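Local coordinates for putative branched-chain amino acid aminotransferase IlvE (Streptococcus mutans, PDB 4DQN), which probably catalyses the pyridoxal-phosphate-dependent exchange of an amino group between leucine, isoleucine or valine and 2-oxoglutarate, at residues 282-287 with 294-299; 239-244 with 251-256; 231-236 with 315-320. One frame throughout, in Å; residues are numbered along the deposited sequence.

In the fold
All three contacts meet on one mixed sheet. Strands 228-234 (contact 3) and 281-288 (contact 1) are neighbours in it, and the contact centres lie about 9 Å apart. E283 OE1 of contact 1 sits 2.7 Å from T318 OG1, tying the sheet to the helix of contact 3. On its other side, strand 228-234 pairs with strand 238-241 of contact 2, where I240 O is 2.8 Å from G232 N. Contacts 1 and 2 join through C287 CB, which packs 3.6 Å from L256 CD1. Contact 2 lies closest to the predicted cofactor site: the K253 side chain is about 12 Å from that of K188, the predicted pyridoxal phosphate lysine, which carries no cofactor in this crystal.

Contact 1: residues 282-287 with 294-299; sequences VEAGAC and SPIGGV
I296 turns CG1 away from its own carbonyl carbon (chi1 -68°) and runs on nearly extended to CD1 (chi2 165°), which carries the methyl across the strand gap until CD1 lies 3.7 Å from G285 C. The side chain thus rests against the partner strand, its CG1 and CD1 lying along the G285 backbone. The two strands form the arms of an antiparallel beta hairpin. A286 and S294 are a hydrogen-bonded pair: A286 N donates to S294 O at 2.8 Å, and S294 N returns a bond of 2.8 Å to A286 O. G285 and P295 follow as a non-hydrogen-bonded pair, their CA atoms 4.2 Å apart, an arrangement that suits a proline, which has no amide proton to offer. I296 N then donates to A284 O over 2.9 Å. Beyond this point the ladder opens. A water takes the place of the next direct bond, accepting from A284 N at 2.9 Å and lying 2.8 Å from I296 O, close enough to donate to it. The strand directions are 135° apart, well short of antiparallel, in keeping with this splay. On the face that carries A286 and S294, A284 and I296 also meet, CB to CB at 4.4 Å. Here F230 of strand 228-234 and F308 cover both side chains, and F170 of strand 168-172 adds to the cover of I296. The opposite face turns C287 toward helix 251-262, while at the far end V282 and E283 both pair with I233 in a classic beta bulge.

Contact 2: residues 239-244 with 251-256; sequences FITPLS and VTKYSL
T241 OG1 is gripped from two directions: it hydrogen-bonds to F230 O on the adjacent strand and receives a short bond of 2.5 Å from a water. With the water as donor here, the hydroxyl proton is left for the carbonyl. The contact forms the first half of a beta-alpha-beta unit, in which strand 238-241 leads into helix 251-262 and the chain returns as the parallel strand 267-270. The same water donates to P242 O at 2.6 Å, committing its second proton, and K253 NZ approaches it as a weak donor at 3.3 Å. A single water therefore links the end of the strand to the lysine of the helix. K253 NZ also has a long, weak ion pair with E270 OE1 on strand 267-270.

The methylene chain of K253 crosses the T241 side chain at about a right angle. CD does the touching, 3.4 Å from T241 OG1 and 3.6 Å from T241 CG2, so that it rests against both branches of the threonine. A bend at chi3 (82°) then swings NZ toward the water. T241 and F239, two residues apart, both face the helix. F239 holds its ring anti to the backbone N (chi1 -177°) and extends it to the helix, while the nearly parallel ring of F231 meets it from strand 228-234. The aromatic tip closes the contact further along the helix, with CZ 3.8 Å and CE2 4.1 Å from L256 CB.

Contact 3: residues 231-236 with 315-320; sequences FGITKD and GPVTHK
The first turn of helix 316-329 is laid against strand 228-234, an inner strand of the mixed sheet of this class-IV aminotransferase fold, with G315 as the N-cap residue. I233 and V317 make the apolar part: their CG1 atoms meet at 3.6 Å, and the two side chains cross obliquely. V317 CG1 stands anti to its backbone N (chi1 176°), the branch that leans toward the strand. Two residues back along the strand, F231 CG takes the crowded position between the backbone N and the carbonyl carbon (chi1 72°). The ring offers an edge to the helix, with CE2 4.1 Å from T318 OG1, which lies near the ring plane. The in-plane edge of the same ring is also met by I233 CD1, joining the two strand side chains that face the helix.

T318 OG1 has its polar partner in E283 on the neighbouring strand, whose OE1 hydrogen-bonds to it while OE2 takes the amide of V317. One buried carboxylate thus serves both a side chain and a backbone amide of the opening turn. Its negative charge at the helix N-terminus would probably be stabilised by the helix dipole, beside a contact that is otherwise apolar.

Contact 1: residues 282-287 with 294-299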
loop_
_atom_site.group_PDB
_atom_site.type_symbol
_atom_site.label_atom_id
_atom_site.label_comp_id
_atom_site.label_asym_id
_atom_site.label_seq_id
_atom_site.Cartn_x
_atom_site.Cartn_y
_atom_site.Cartn_z
ATOM N N VAL A 282 -1.278 33.888 9.460
ATOM C CA VAL A 282 -1.546 34.988 8.540
ATOM C C VAL A 282 -1.355 34.534 7.083
ATOM O O VAL A 282 -1.963 35.084 6.155
ATOM C CB VAL A 282 -0.663 36.210 8.918
ATOM C CG1 VAL A 282 -0.327 37.052 7.726
ATOM C CG2 VAL A 282 -1.360 37.053 9.980
ATOM N N GLU A 283 -0.521 33.510 6.900
ATOM C CA GLU A 283 -0.354 32.852 5.599
ATOM C C GLU A 283 -0.202 31.353 5.806
ATOM O O GLU A 283 0.288 30.911 6.851
ATOM C CB GLU A 283 0.899 33.360 4.871
ATOM C CG GLU A 283 0.932 34.839 4.523
ATOM C CD GLU A 283 2.271 35.239 3.904
ATOM O OE1 GLU A 283 2.862 34.415 3.168
ATOM O OE2 GLU A 283 2.743 36.368 4.154
ATOM N N ALA A 284 -0.587 30.573 4.801
ATOM C CA ALA A 284 -0.406 29.126 4.850
ATOM C C ALA A 284 -0.157 28.575 3.459
ATOM O O ALA A 284 -0.613 29.148 2.472
ATOM C CB ALA A 284 -1.631 28.452 5.460
ATOM N N GLY A 285 0.550 27.450 3.383
ATOM C CA GLY A 285 0.737 26.782 2.111
ATOM C C GLY A 285 1.087 25.314 2.243
ATOM O O GLY A 285 1.206 24.776 3.349
ATOM N N ALA A 286 1.245 24.668 1.097
ATOM C CA ALA A 286 1.721 23.299 1.032
ATOM C C ALA A 286 3.090 23.333 0.381
ATOM O O ALA A 286 3.342 24.170 -0.489
ATOM C CB ALA A 286 0.758 22.447 0.200
ATOM N N CYS A 287 3.985 22.439 0.784
ATOM C CA CYS A 287 5.305 22.407 0.162
ATOM C C CYS A 287 5.732 20.987 -0.188
ATOM O O CYS A 287 5.394 20.036 0.517
ATOM C CB CYS A 287 6.347 23.101 1.039
ATOM S SG CYS A 287 6.648 22.323 2.641
ATOM N N SER A 294 2.670 25.515 -2.808
ATOM C CA SER A 294 1.314 25.775 -3.269
ATOM C C SER A 294 0.632 26.618 -2.206
ATOM O O SER A 294 0.257 26.095 -1.160
ATOM C CB SER A 294 0.532 24.471 -3.463
ATOM O OG SER A 294 1.187 23.608 -4.376
ATOM N N PRO A 295 0.481 27.927 -2.462
ATOM C CA PRO A 295 -0.174 28.811 -1.487
ATOM C C PRO A 295 -1.609 28.368 -1.225
ATOM O O PRO A 295 -2.330 27.998 -2.165
ATOM C CB PRO A 295 -0.174 30.176 -2.193
ATOM C CG PRO A 295 0.957 30.089 -3.212
ATOM C CD PRO A 295 0.907 28.650 -3.676
ATOM N N ILE A 296 -2.021 28.375 0.036
ATOM C CA ILE A 296 -3.395 28.003 0.350
ATOM C C ILE A 296 -4.236 29.267 0.452
ATOM O O ILE A 296 -3.905 30.181 1.212
ATOM C CB ILE A 296 -3.480 27.162 1.654
ATOM C CG1 ILE A 296 -2.826 25.794 1.431
ATOM C CG2 ILE A 296 -4.928 27.000 2.106
ATOM C CD1 ILE A 296 -2.526 25.014 2.711
ATOM N N GLY A 297 -5.298 29.334 -0.346
ATOM C CA GLY A 297 -6.240 30.432 -0.257
ATOM C C GLY A 297 -7.107 30.190 0.959
ATOM O O GLY A 297 -6.952 30.845 1.994
ATOM N N GLY A 298 -7.998 29.212 0.840
ATOM C CA GLY A 298 -8.882 28.865 1.934
ATOM C C GLY A 298 -8.923 27.373 2.203
ATOM O O GLY A 298 -8.628 26.549 1.327
ATOM N N VAL A 299 -9.284 27.026 3.431
ATOM C CA VAL A 299 -9.468 25.635 3.813
ATOM C C VAL A 299 -10.917 25.451 4.281
ATOM O O VAL A 299 -11.400 26.215 5.122
ATOM C CB VAL A 299 -8.482 25.219 4.927
ATOM C CG1 VAL A 299 -8.836 23.843 5.453
ATOM C CG2 VAL A 299 -7.052 25.205 4.384
HETATM O O HOH W 1 -2.224 31.808 2.750
#

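Contact 2: residues 239-244 with 251-256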
loop_
_atom_site.group_PDB
_atom_site.type_symbol
_atom_site.label_atom_id
_atom_site.label_comp_id
_atom_site.label_asym_id
_atom_site.label_seq_id
_atom_site.Cartn_x
_atom_site.Cartn_y
_atom_site.Cartn_z
ATOM N N PHE A 239 7.605 30.487 11.396
ATOM C CA PHE A 239 7.294 29.433 10.434
ATOM C C PHE A 239 6.990 28.173 11.231
ATOM O O PHE A 239 7.843 27.689 11.989
ATOM C CB PHE A 239 8.513 29.202 9.537
ATOM C CG PHE A 239 8.307 28.180 8.452
ATOM C CD1 PHE A 239 8.501 26.830 8.702
ATOM C CD2 PHE A 239 7.967 28.579 7.167
ATOM C CE1 PHE A 239 8.333 25.882 7.696
ATOM C CE2 PHE A 239 7.793 27.641 6.155
ATOM C CZ PHE A 239 7.979 26.291 6.422
ATOM N N ILE A 240 5.780 27.638 11.073
ATOM C CA ILE A 240 5.393 26.444 11.814
ATOM C C ILE A 240 4.877 25.344 10.880
ATOM O O ILE A 240 4.017 25.583 10.022
ATOM C CB ILE A 240 4.348 26.761 12.912
ATOM C CG1 ILE A 240 4.871 27.869 13.839
ATOM C CG2 ILE A 240 4.038 25.515 13.716
ATOM C CD1 ILE A 240 3.913 28.238 14.964
ATOM N N THR A 241 5.430 24.144 11.031
ATOM C CA THR A 241 5.017 23.009 10.200
ATOM C C THR A 241 4.723 21.835 11.124
ATOM O O THR A 241 5.391 21.681 12.146
ATOM C CB THR A 241 6.116 22.649 9.159
ATOM O OG1 THR A 241 5.648 21.637 8.251
ATOM C CG2 THR A 241 7.372 22.163 9.847
ATOM N N PRO A 242 3.707 21.020 10.789
ATOM C CA PRO A 242 3.337 19.875 11.629
ATOM C C PRO A 242 4.460 18.861 11.824
ATOM O O PRO A 242 5.234 18.556 10.908
ATOM C CB PRO A 242 2.190 19.224 10.841
ATOM C CG PRO A 242 1.576 20.364 10.096
ATOM C CD PRO A 242 2.748 21.221 9.688
ATOM N N LEU A 243 4.541 18.338 13.040
ATOM C CA LEU A 243 5.424 17.225 13.326
ATOM C C LEU A 243 4.633 16.040 13.872
ATOM O O LEU A 243 4.062 16.100 14.965
ATOM C CB LEU A 243 6.485 17.642 14.339
ATOM C CG LEU A 243 7.407 16.528 14.841
ATOM C CD1 LEU A 243 7.990 15.696 13.681
ATOM C CD2 LEU A 243 8.505 17.154 15.676
ATOM N N SER A 244 4.606 14.956 13.110
ATOM C CA SER A 244 3.998 13.719 13.577
ATOM C C SER A 244 4.802 12.564 13.021
ATOM O O SER A 244 5.438 12.703 11.978
ATOM C CB SER A 244 2.539 13.623 13.120
ATOM O OG SER A 244 2.176 12.276 12.832
ATOM N N VAL A 251 11.647 16.987 1.750
ATOM C CA VAL A 251 12.923 17.698 1.630
ATOM C C VAL A 251 12.645 19.200 1.539
ATOM O O VAL A 251 13.383 20.032 2.076
ATOM C CB VAL A 251 13.695 17.212 0.391
ATOM C CG1 VAL A 251 15.069 17.859 0.320
ATOM C CG2 VAL A 251 13.845 15.699 0.429
ATOM N N THR A 252 11.550 19.538 0.873
ATOM C CA THR A 252 11.151 20.933 0.719
ATOM C C THR A 252 10.865 21.582 2.078
ATOM O O THR A 252 11.296 22.709 2.333
ATOM C CB THR A 252 9.935 21.047 -0.217
ATOM O OG1 THR A 252 10.203 20.300 -1.412
ATOM C CG2 THR A 252 9.682 22.500 -0.610
ATOM N N LYS A 253 10.177 20.858 2.960
ATOM C CA LYS A 253 9.893 21.371 4.304
ATOM C C LYS A 253 11.152 21.656 5.113
ATOM O O LYS A 253 11.263 22.711 5.745
ATOM C CB LYS A 253 9.001 20.403 5.090
ATOM C CG LYS A 253 9.071 20.669 6.589
ATOM C CD LYS A 253 8.250 19.697 7.413
ATOM C CE LYS A 253 8.978 18.392 7.668
ATOM N NZ LYS A 253 8.093 17.484 8.469
ATOM N N TYR A 254 12.102 20.726 5.102
ATOM C CA TYR A 254 13.337 20.939 5.845
ATOM C C TYR A 254 14.105 22.114 5.270
ATOM O O TYR A 254 14.666 22.922 6.016
ATOM C CB TYR A 254 14.197 19.672 5.850
ATOM C CG TYR A 254 13.638 18.616 6.767
ATOM C CD1 TYR A 254 13.103 18.971 8.001
ATOM C CD2 TYR A 254 13.606 17.280 6.392
ATOM C CE1 TYR A 254 12.575 18.029 8.848
ATOM C CE2 TYR A 254 13.073 16.319 7.238
ATOM C CZ TYR A 254 12.557 16.706 8.466
ATOM O OH TYR A 254 12.020 15.773 9.324
ATOM N N SER A 255 14.120 22.208 3.944
ATOM C CA SER A 255 14.771 23.327 3.256
ATOM C C SER A 255 14.144 24.678 3.621
ATOM O O SER A 255 14.860 25.663 3.833
ATOM C CB SER A 255 14.713 23.099 1.745
ATOM O OG SER A 255 15.403 21.903 1.409
ATOM N N LEU A 256 12.813 24.718 3.695
ATOM C CA LEU A 256 12.087 25.941 4.040
ATOM C C LEU A 256 12.324 26.324 5.497
ATOM O O LEU A 256 12.527 27.503 5.810
ATOM C CB LEU A 256 10.585 25.787 3.759
ATOM C CG LEU A 256 10.228 25.845 2.266
ATOM C CD1 LEU A 256 8.747 25.648 2.025
ATOM C CD2 LEU A 256 10.693 27.177 1.654
HETATM O O HOH W 2 5.204 19.137 8.323
#

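Contact 3: residues 231-236 with 315-320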
loop_
_atom_site.group_PDB
_atom_site.type_symbol
_atom_site.label_atom_id
_atom_site.label_comp_id
_atom_site.label_asym_id
_atom_site.label_seq_id
_atom_site.Cartn_x
_atom_site.Cartn_y
_atom_site.Cartn_z
ATOM N N PHE A 231 2.529 24.238 5.998
ATOM C CA PHE A 231 3.271 25.209 6.803
ATOM C C PHE A 231 2.390 26.433 7.028
ATOM O O PHE A 231 1.581 26.794 6.177
ATOM C CB PHE A 231 4.634 25.597 6.176
ATOM C CG PHE A 231 4.527 26.477 4.944
ATOM C CD1 PHE A 231 4.492 25.913 3.672
ATOM C CD2 PHE A 231 4.461 27.862 5.060
ATOM C CE1 PHE A 231 4.390 26.713 2.540
ATOM C CE2 PHE A 231 4.346 28.668 3.935
ATOM C CZ PHE A 231 4.313 28.095 2.673
ATOM N N GLY A 232 2.530 27.060 8.192
ATOM C CA GLY A 232 1.823 28.300 8.439
ATOM C C GLY A 232 2.781 29.393 8.868
ATOM O O GLY A 232 3.834 29.115 9.452
ATOM N N ILE A 233 2.423 30.639 8.569
ATOM C CA ILE A 233 3.192 31.787 9.037
ATOM C C ILE A 233 2.333 32.581 10.014
ATOM O O ILE A 233 1.216 32.970 9.676
ATOM C CB ILE A 233 3.638 32.698 7.873
ATOM C CG1 ILE A 233 4.938 32.180 7.263
ATOM C CG2 ILE A 233 3.958 34.086 8.365
ATOM C CD1 ILE A 233 4.761 31.037 6.380
ATOM N N THR A 234 2.843 32.807 11.226
ATOM C CA THR A 234 2.109 33.580 12.236
ATOM C C THR A 234 2.338 35.080 12.065
ATOM O O THR A 234 3.248 35.488 11.341
ATOM C CB THR A 234 2.548 33.202 13.655
ATOM O OG1 THR A 234 3.890 33.657 13.877
ATOM C CG2 THR A 234 2.491 31.700 13.847
ATOM N N LYS A 235 1.524 35.892 12.746
ATOM C CA LYS A 235 1.677 37.357 12.753
ATOM C C LYS A 235 3.040 37.810 13.275
ATOM O O LYS A 235 3.520 38.897 12.934
ATOM C CB LYS A 235 0.586 38.014 13.608
ATOM C CG LYS A 235 0.735 37.744 15.107
ATOM C CD LYS A 235 -0.155 38.647 15.956
ATOM C CE LYS A 235 0.040 38.367 17.443
ATOM N NZ LYS A 235 1.434 38.640 17.894
ATOM N N ASP A 236 3.658 36.987 14.115
ATOM C CA ASP A 236 4.980 37.301 14.642
ATOM C C ASP A 236 6.068 36.679 13.777
ATOM O O ASP A 236 7.151 36.351 14.266
ATOM C CB ASP A 236 5.101 36.817 16.084
ATOM C CG ASP A 236 4.102 37.487 16.999
ATOM O OD1 ASP A 236 3.706 38.636 16.708
ATOM O OD2 ASP A 236 3.705 36.865 18.003
ATOM N N GLY A 315 0.542 35.723 -0.045
ATOM C CA GLY A 315 1.194 36.533 0.965
ATOM C C GLY A 315 2.660 36.803 0.698
ATOM O O GLY A 315 3.329 36.033 0.002
ATOM N N PRO A 316 3.165 37.907 1.263
ATOM C CA PRO A 316 4.545 38.372 1.124
ATOM C C PRO A 316 5.589 37.388 1.631
ATOM O O PRO A 316 6.640 37.265 0.996
ATOM C CB PRO A 316 4.574 39.647 1.988
ATOM C CG PRO A 316 3.352 39.558 2.874
ATOM C CD PRO A 316 2.339 38.873 2.009
ATOM N N VAL A 317 5.333 36.726 2.758
ATOM C CA VAL A 317 6.337 35.841 3.344
ATOM C C VAL A 317 6.454 34.583 2.490
ATOM O O VAL A 317 7.564 34.104 2.221
ATOM C CB VAL A 317 6.005 35.482 4.820
ATOM C CG1 VAL A 317 7.013 34.471 5.381
ATOM C CG2 VAL A 317 5.970 36.742 5.683
ATOM N N THR A 318 5.308 34.062 2.052
ATOM C CA THR A 318 5.288 32.938 1.115
ATOM C C THR A 318 6.078 33.310 -0.142
ATOM O O THR A 318 6.925 32.547 -0.605
ATOM C CB THR A 318 3.847 32.527 0.725
ATOM O OG1 THR A 318 3.146 32.067 1.890
ATOM C CG2 THR A 318 3.862 31.402 -0.310
ATOM N N HIS A 319 5.814 34.497 -0.680
ATOM C CA HIS A 319 6.536 34.970 -1.861
ATOM C C HIS A 319 8.043 34.979 -1.647
ATOM O O HIS A 319 8.805 34.564 -2.520
ATOM C CB HIS A 319 6.080 36.383 -2.229
ATOM C CG HIS A 319 5.063 36.429 -3.325
ATOM N ND1 HIS A 319 3.762 36.842 -3.121
ATOM C CD2 HIS A 319 5.163 36.142 -4.644
ATOM C CE1 HIS A 319 3.101 36.786 -4.264
ATOM N NE2 HIS A 319 3.927 36.363 -5.204
ATOM N N LYS A 320 8.467 35.458 -0.483
ATOM C CA LYS A 320 9.888 35.602 -0.168
ATOM C C LYS A 320 10.580 34.256 -0.038
ATOM O O LYS A 320 11.715 34.084 -0.479
ATOM C CB LYS A 320 10.065 36.393 1.135
ATOM C CG LYS A 320 10.123 37.903 0.944
ATOM C CD LYS A 320 9.753 38.630 2.232
ATOM C CE LYS A 320 10.400 37.979 3.450
ATOM N NZ LYS A 320 9.840 38.505 4.746
#